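PDB 4MTR: lactoylglutathione lyase, which belongs to the glyoxalase/bleomycin resistance/dioxygenase superfamily and is a two-subunit protein that binds zinc where its subunits meet. Local coordinates for residues G37-A42 with E56-W61. Sequence-based numbering, arbitrary orientation.
Sequences GRFTLA and ELTHNW. With ZN (zinc ion), chain E.
Arg-38 and Trp-61 close the open end of an antiparallel hairpin between strands 39-45 and 54-60, the last two strands of a beta-alpha-beta-beta-beta unit of the glyoxalase superfamily. The indole lies flat on the backbone of residues 38 and 39, with Arg-38 CA 4.0 Å from the centroid of its six-membered ring in a CH-pi contact. Beside it, the guanidinium stands perpendicular to the indole and turns a face to Trp-61 CE3, while its NE forms a salt bridge with Asp-62. With Phe-39, Arg-38 forms a G1 bulge opposite Tyr-34, on whose ring that of Phe-39 stacks. Thr-40 pairs with His-59 through two backbone bonds, and its hydroxyl suits the indole edge: Trp-61 NE1 donates to Thr-40 OG1 at 2.8 Å, in the ring plane and fairly straight (163°). Asp-33 is a second partner of that oxygen. On the face shared with Phe-39, Leu-41 lies alongside Thr-58. Small Ala-42 packs against Leu-13 and Leu-17 of helix 13-22, and its carbonyl O accepts from Leu-57 N at 2.7 Å. An extended side chain, CG anti to the backbone N (chi1 -180°), carries Glu-56 OE1 to zinc at 2.2 Å. His-5 and, from the second subunit, His-74 and Glu-122 also bind the metal. Leu-41 CD1 packs 3.4 Å from Glu-56 OE2, which accepts a weak hydrogen bond from the zinc-bound water, so the hairpin contributes one ligand to a site built by both subunits.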
loop_
_atom_site.group_PDB
_atom_site.type_symbol
_atom_site.label_atom_id
_atom_site.label_comp_id
_atom_site.label_asym_id
_atom_site.label_seq_id
_atom_site.Cartn_x
_atom_site.Cartn_y
_atom_site.Cartn_z
ATOM N N GLY A 37 -2.809 6.674 -23.069
ATOM C CA GLY A 37 -3.236 7.228 -21.782
ATOM C C GLY A 37 -2.291 8.247 -21.170
ATOM O O GLY A 37 -2.608 8.825 -20.121
ATOM N N ARG A 38 -1.124 8.489 -21.822
ATOM C CA ARG A 38 -0.083 9.415 -21.343
ATOM C C ARG A 38 0.401 9.062 -19.925
ATOM O O ARG A 38 0.363 9.900 -19.024
ATOM C CB ARG A 38 -0.500 10.904 -21.464
ATOM C CG ARG A 38 -0.744 11.336 -22.932
ATOM C CD ARG A 38 -0.921 12.843 -23.121
ATOM N NE ARG A 38 0.303 13.609 -22.839
ATOM C CZ ARG A 38 1.397 13.598 -23.597
ATOM N NH1 ARG A 38 1.448 12.853 -24.694
ATOM N NH2 ARG A 38 2.448 14.334 -23.264
ATOM N N PHE A 39 0.781 7.808 -19.731
ATOM C CA PHE A 39 1.298 7.313 -18.433
ATOM C C PHE A 39 2.188 6.109 -18.640
ATOM O O PHE A 39 2.104 5.418 -19.664
ATOM C CB PHE A 39 0.149 7.030 -17.416
ATOM C CG PHE A 39 -0.656 5.772 -17.668
ATOM C CD1 PHE A 39 -0.342 4.585 -17.023
ATOM C CD2 PHE A 39 -1.724 5.774 -18.562
ATOM C CE1 PHE A 39 -1.101 3.419 -17.256
ATOM C CE2 PHE A 39 -2.483 4.621 -18.773
ATOM C CZ PHE A 39 -2.154 3.449 -18.148
ATOM N N THR A 40 3.005 5.829 -17.645
ATOM C CA THR A 40 3.893 4.682 -17.606
ATOM C C THR A 40 3.711 4.050 -16.227
ATOM O O THR A 40 3.500 4.756 -15.231
ATOM C CB THR A 40 5.377 5.140 -17.775
ATOM O OG1 THR A 40 5.511 5.902 -18.972
ATOM C CG2 THR A 40 6.386 3.960 -17.758
ATOM N N LEU A 41 3.834 2.728 -16.186
ATOM C CA LEU A 41 3.742 1.939 -14.977
ATOM C C LEU A 41 5.045 1.196 -14.819
ATOM O O LEU A 41 5.611 0.706 -15.810
ATOM C CB LEU A 41 2.650 0.842 -15.115
ATOM C CG LEU A 41 1.227 1.225 -15.464
ATOM C CD1 LEU A 41 0.339 -0.003 -15.411
ATOM C CD2 LEU A 41 0.664 2.244 -14.462
ATOM N N ALA A 42 5.440 0.971 -13.570
ATOM C CA ALA A 42 6.561 0.108 -13.261
ATOM C C ALA A 42 6.141 -0.679 -12.029
ATOM O O ALA A 42 5.535 -0.114 -11.120
ATOM C CB ALA A 42 7.828 0.930 -12.980
ATOM N N GLU A 56 3.407 -0.955 -7.241
ATOM C CA GLU A 56 3.209 -0.395 -8.565
ATOM C C GLU A 56 3.482 1.093 -8.527
ATOM O O GLU A 56 2.930 1.829 -7.714
ATOM C CB GLU A 56 1.766 -0.648 -9.028
ATOM C CG GLU A 56 1.459 -0.099 -10.426
ATOM C CD GLU A 56 -0.002 -0.277 -10.838
ATOM O OE1 GLU A 56 -0.824 -0.671 -9.981
ATOM O OE2 GLU A 56 -0.315 -0.073 -12.032
ATOM N N LEU A 57 4.277 1.552 -9.439
ATOM C CA LEU A 57 4.594 2.977 -9.527
ATOM C C LEU A 57 4.026 3.527 -10.805
ATOM O O LEU A 57 4.293 2.966 -11.871
ATOM C CB LEU A 57 6.110 3.132 -9.564
ATOM C CG LEU A 57 6.837 2.643 -8.309
ATOM C CD1 LEU A 57 8.316 2.732 -8.502
ATOM C CD2 LEU A 57 6.407 3.460 -7.043
ATOM N N THR A 58 3.292 4.634 -10.719
ATOM C CA THR A 58 2.684 5.266 -11.905
ATOM C C THR A 58 3.206 6.686 -12.094
ATOM O O THR A 58 3.220 7.453 -11.157
ATOM C CB THR A 58 1.140 5.331 -11.743
ATOM O OG1 THR A 58 0.626 4.004 -11.617
ATOM C CG2 THR A 58 0.447 6.025 -12.904
ATOM N N HIS A 59 3.552 7.045 -13.323
ATOM C CA HIS A 59 3.875 8.407 -13.625
ATOM C C HIS A 59 2.969 8.872 -14.745
ATOM O O HIS A 59 2.949 8.239 -15.804
ATOM C CB HIS A 59 5.354 8.604 -14.013
ATOM C CG HIS A 59 5.603 10.048 -14.334
ATOM N ND1 HIS A 59 5.298 11.040 -13.424
ATOM C CD2 HIS A 59 5.920 10.623 -15.516
ATOM C CE1 HIS A 59 5.497 12.180 -14.059
ATOM N NE2 HIS A 59 5.880 11.975 -15.319
ATOM N N ASN A 60 2.197 9.928 -14.508
ATOM C CA ASN A 60 1.327 10.509 -15.529
ATOM C C ASN A 60 2.153 11.612 -16.213
ATOM O O ASN A 60 2.575 12.559 -15.553
ATOM C CB ASN A 60 0.068 11.101 -14.907
ATOM C CG ASN A 60 -0.819 10.095 -14.212
ATOM O OD1 ASN A 60 -1.618 9.364 -14.849
ATOM N ND2 ASN A 60 -0.755 10.095 -12.883
ATOM N N TRP A 61 2.400 11.466 -17.535
ATOM C CA TRP A 61 3.199 12.385 -18.368
ATOM C C TRP A 61 2.773 13.856 -18.216
ATOM O O TRP A 61 3.624 14.733 -18.199
ATOM C CB TRP A 61 3.187 11.926 -19.862
ATOM C CG TRP A 61 3.633 10.495 -20.098
ATOM C CD1 TRP A 61 4.125 9.613 -19.175
ATOM C CD2 TRP A 61 3.618 9.789 -21.357
ATOM N NE1 TRP A 61 4.432 8.409 -19.781
ATOM C CE2 TRP A 61 4.117 8.486 -21.114
ATOM C CE3 TRP A 61 3.275 10.149 -22.674
ATOM C CZ2 TRP A 61 4.233 7.529 -22.129
ATOM C CZ3 TRP A 61 3.405 9.204 -23.682
ATOM C CH2 TRP A 61 3.895 7.921 -23.410
HETATM ZN ZN ZN E . -2.752 -1.765 -9.773
HETATM O O HOH W 1 -2.338 9.761 -17.583
HETATM O O HOH W 2 -2.801 -1.629 -11.685
#